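Local coordinates for sterol carrier protein 2 (Thermus thermophilus, PDB 2CX7) that probably binds sterols or other lipids in a hydrophobic pocket and carries them, as members of the SCP-2 sterol transfer family do, at residues A25-L33 and L112-L122. Sequence-based numbering, arbitrary orientation.
Sequences AASTWEGSL and LAPYAQAAQEL
The six-membered ring of W29 drives its edge into one face of the Y115 ring, with W29 CE3 3.5 Å from Y115 CG. The planes stand at 87° and the centroids lie 5.0 Å apart, which identifies a T-shaped stack. A chi1 of 170° sets W29 CG opposite the backbone N, beside the carbonyl carbon, and swings the indole toward the tyrosine. Its rotation is further fixed on the pyrrole side, where W29 NE1 donates to G31 O at 2.8 Å, the acceptor lying near the indole plane. L112 reaches the benzo ring obliquely, its CD1 3.8 Å from W29 CH2. T28 OG1 lies at the tyrosine's edge, and the hydroxyl OH is linked through a water to the backbone N of E30. With an alanine in place of Y115, the CE3 edge of W29 would probably lose its aromatic partner and that water its phenolic contact.

Beyond the rings, close approach of the backbones rests on small residues. A25 and A118 have CA atoms 4.7 Å apart, and CB of A118 packs against CB of A26 at 3.9 Å. A second water spans the same place, donating to A25 O and accepting from A118 N in the first turn of helix 116-127. Deeper in, L33 CD2 meets L122 CD1 tip to tip at 3.5 Å, while L33 also touches L55 and I76 of the sheet. Such apolar packing of a C-terminal helix on the first strand and its incoming loop belongs to the alpha+beta SCP-2 fold.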
loop_
_atom_site.group_PDB
_atom_site.type_symbol
_atom_site.label_atom_id
_atom_site.label_comp_id
_atom_site.label_asym_id
_atom_site.label_seq_id
_atom_site.Cartn_x
_atom_site.Cartn_y
_atom_site.Cartn_z
ATOM N N ALA A 25 0.130 11.627 -10.661
ATOM C CA ALA A 25 1.092 10.530 -10.780
ATOM C C ALA A 25 0.517 9.202 -11.259
ATOM O O ALA A 25 1.183 8.450 -11.980
ATOM C CB ALA A 25 1.801 10.320 -9.445
ATOM N N ALA A 26 -0.714 8.907 -10.855
ATOM C CA ALA A 26 -1.354 7.655 -11.222
ATOM C C ALA A 26 -2.444 7.809 -12.284
ATOM O O ALA A 26 -3.320 6.957 -12.397
ATOM C CB ALA A 26 -1.943 7.004 -9.962
ATOM N N SER A 27 -2.377 8.880 -13.070
ATOM C CA SER A 27 -3.398 9.135 -14.087
ATOM C C SER A 27 -3.743 7.954 -15.004
ATOM O O SER A 27 -4.904 7.776 -15.365
ATOM C CB SER A 27 -3.019 10.358 -14.932
ATOM O OG SER A 27 -1.805 10.161 -15.634
ATOM N N THR A 28 -2.758 7.140 -15.371
ATOM C CA THR A 28 -3.042 6.008 -16.246
ATOM C C THR A 28 -2.890 4.658 -15.554
ATOM O O THR A 28 -2.785 3.618 -16.201
ATOM C CB THR A 28 -2.153 6.057 -17.504
ATOM O OG1 THR A 28 -0.786 6.216 -17.112
ATOM C CG2 THR A 28 -2.558 7.233 -18.397
ATOM N N TRP A 29 -2.896 4.673 -14.228
ATOM C CA TRP A 29 -2.773 3.439 -13.467
ATOM C C TRP A 29 -4.072 2.645 -13.413
ATOM O O TRP A 29 -5.141 3.209 -13.237
ATOM C CB TRP A 29 -2.344 3.731 -12.026
ATOM C CG TRP A 29 -2.449 2.512 -11.149
ATOM C CD1 TRP A 29 -3.564 2.053 -10.498
ATOM C CD2 TRP A 29 -1.431 1.536 -10.935
ATOM N NE1 TRP A 29 -3.299 0.843 -9.898
ATOM C CE2 TRP A 29 -1.996 0.504 -10.151
ATOM C CE3 TRP A 29 -0.092 1.429 -11.336
ATOM C CZ2 TRP A 29 -1.265 -0.622 -9.758
ATOM C CZ3 TRP A 29 0.635 0.312 -10.946
ATOM C CH2 TRP A 29 0.046 -0.700 -10.162
ATOM N N GLU A 30 -3.958 1.329 -13.566
ATOM C CA GLU A 30 -5.102 0.428 -13.458
ATOM C C GLU A 30 -4.641 -0.815 -12.709
ATOM O O GLU A 30 -3.564 -1.342 -12.971
ATOM C CB GLU A 30 -5.641 0.025 -14.832
ATOM C CG GLU A 30 -6.449 1.093 -15.535
ATOM C CD GLU A 30 -6.786 0.707 -16.975
ATOM O OE1 GLU A 30 -6.826 -0.503 -17.281
ATOM O OE2 GLU A 30 -7.011 1.618 -17.793
ATOM N N GLY A 31 -5.450 -1.283 -11.766
ATOM C CA GLY A 31 -5.067 -2.471 -11.028
ATOM C C GLY A 31 -5.186 -2.313 -9.529
ATOM O O GLY A 31 -4.919 -1.241 -8.982
ATOM N N SER A 32 -5.603 -3.380 -8.860
ATOM C CA SER A 32 -5.746 -3.342 -7.407
ATOM C C SER A 32 -4.371 -3.558 -6.783
ATOM O O SER A 32 -3.493 -4.172 -7.390
ATOM C CB SER A 32 -6.730 -4.419 -6.934
ATOM O OG SER A 32 -6.390 -5.700 -7.437
ATOM N N LEU A 33 -4.179 -3.035 -5.578
ATOM C CA LEU A 33 -2.902 -3.169 -4.889
ATOM C C LEU A 33 -3.147 -3.547 -3.446
ATOM O O LEU A 33 -3.925 -2.887 -2.750
ATOM C CB LEU A 33 -2.128 -1.839 -4.932
ATOM C CG LEU A 33 -0.872 -1.694 -4.057
ATOM C CD1 LEU A 33 0.234 -2.604 -4.577
ATOM C CD2 LEU A 33 -0.392 -0.230 -4.089
ATOM N N LEU A 112 5.588 -2.411 -12.757
ATOM C CA LEU A 112 5.491 -1.388 -11.719
ATOM C C LEU A 112 6.486 -0.237 -11.850
ATOM O O LEU A 112 6.192 0.892 -11.451
ATOM C CB LEU A 112 5.666 -2.050 -10.353
ATOM C CG LEU A 112 5.210 -1.286 -9.112
ATOM C CD1 LEU A 112 3.703 -1.124 -9.153
ATOM C CD2 LEU A 112 5.612 -2.065 -7.862
ATOM N N ALA A 113 7.665 -0.525 -12.399
ATOM C CA ALA A 113 8.710 0.488 -12.554
ATOM C C ALA A 113 8.252 1.837 -13.122
ATOM O O ALA A 113 8.608 2.891 -12.590
ATOM C CB ALA A 113 9.859 -0.077 -13.403
ATOM N N PRO A 114 7.465 1.824 -14.214
ATOM C CA PRO A 114 6.979 3.065 -14.829
ATOM C C PRO A 114 6.118 3.925 -13.904
ATOM O O PRO A 114 5.924 5.109 -14.162
ATOM C CB PRO A 114 6.180 2.565 -16.036
ATOM C CG PRO A 114 6.893 1.288 -16.399
ATOM C CD PRO A 114 7.103 0.657 -15.041
ATOM N N TYR A 115 5.605 3.326 -12.831
ATOM C CA TYR A 115 4.755 4.052 -11.889
ATOM C C TYR A 115 5.421 4.377 -10.566
ATOM O O TYR A 115 4.753 4.485 -9.540
ATOM C CB TYR A 115 3.482 3.262 -11.614
ATOM C CG TYR A 115 2.658 3.046 -12.852
ATOM C CD1 TYR A 115 2.743 1.852 -13.573
ATOM C CD2 TYR A 115 1.804 4.046 -13.321
ATOM C CE1 TYR A 115 1.992 1.664 -14.726
ATOM C CE2 TYR A 115 1.053 3.869 -14.475
ATOM C CZ TYR A 115 1.153 2.673 -15.170
ATOM O OH TYR A 115 0.401 2.487 -16.307
ATOM N N ALA A 116 6.736 4.538 -10.595
ATOM C CA ALA A 116 7.499 4.854 -9.394
ATOM C C ALA A 116 6.984 6.106 -8.672
ATOM O O ALA A 116 6.924 6.141 -7.443
ATOM C CB ALA A 116 8.984 5.017 -9.757
ATOM N N GLN A 117 6.599 7.134 -9.423
ATOM C CA GLN A 117 6.111 8.346 -8.794
ATOM C C GLN A 117 4.777 8.099 -8.077
ATOM O O GLN A 117 4.530 8.639 -6.999
ATOM C CB GLN A 117 5.954 9.450 -9.837
ATOM C CG GLN A 117 5.678 10.815 -9.239
ATOM C CD GLN A 117 5.537 11.884 -10.302
ATOM O OE1 GLN A 117 4.709 11.767 -11.208
ATOM N NE2 GLN A 117 6.347 12.935 -10.199
ATOM N N ALA A 118 3.912 7.296 -8.686
ATOM C CA ALA A 118 2.625 6.986 -8.075
ATOM C C ALA A 118 2.892 6.252 -6.759
ATOM O O ALA A 118 2.217 6.490 -5.754
ATOM C CB ALA A 118 1.779 6.104 -9.015
ATOM N N ALA A 119 3.886 5.364 -6.766
ATOM C CA ALA A 119 4.237 4.608 -5.567
ATOM C C ALA A 119 4.734 5.564 -4.481
ATOM O O ALA A 119 4.348 5.458 -3.312
ATOM C CB ALA A 119 5.312 3.564 -5.896
ATOM N N GLN A 120 5.599 6.497 -4.866
ATOM C CA GLN A 120 6.122 7.471 -3.918
ATOM C C GLN A 120 4.963 8.270 -3.322
ATOM O O GLN A 120 4.931 8.534 -2.116
ATOM C CB GLN A 120 7.119 8.408 -4.613
ATOM C CG GLN A 120 8.415 7.739 -5.031
ATOM C CD GLN A 120 9.283 8.646 -5.889
ATOM O OE1 GLN A 120 8.870 9.091 -6.963
ATOM N NE2 GLN A 120 10.493 8.922 -5.420
ATOM N N GLU A 121 3.997 8.644 -4.161
ATOM C CA GLU A 121 2.852 9.406 -3.673
ATOM C C GLU A 121 1.931 8.567 -2.780
ATOM O O GLU A 121 1.418 9.062 -1.773
ATOM C CB GLU A 121 2.048 9.995 -4.842
ATOM C CG GLU A 121 2.704 11.189 -5.540
ATOM C CD GLU A 121 3.010 12.339 -4.586
ATOM O OE1 GLU A 121 2.313 12.472 -3.559
ATOM O OE2 GLU A 121 3.944 13.115 -4.871
ATOM N N LEU A 122 1.713 7.307 -3.148
ATOM C CA LEU A 122 0.871 6.420 -2.342
ATOM C C LEU A 122 1.398 6.416 -0.921
ATOM O O LEU A 122 0.640 6.525 0.052
ATOM C CB LEU A 122 0.914 4.982 -2.881
ATOM C CG LEU A 122 0.012 4.607 -4.060
ATOM C CD1 LEU A 122 0.342 3.201 -4.538
ATOM C CD2 LEU A 122 -1.457 4.678 -3.627
HETATM O O HOH W 1 3.571 7.088 -11.585
HETATM O O HOH W 2 -1.487 0.412 -15.093
#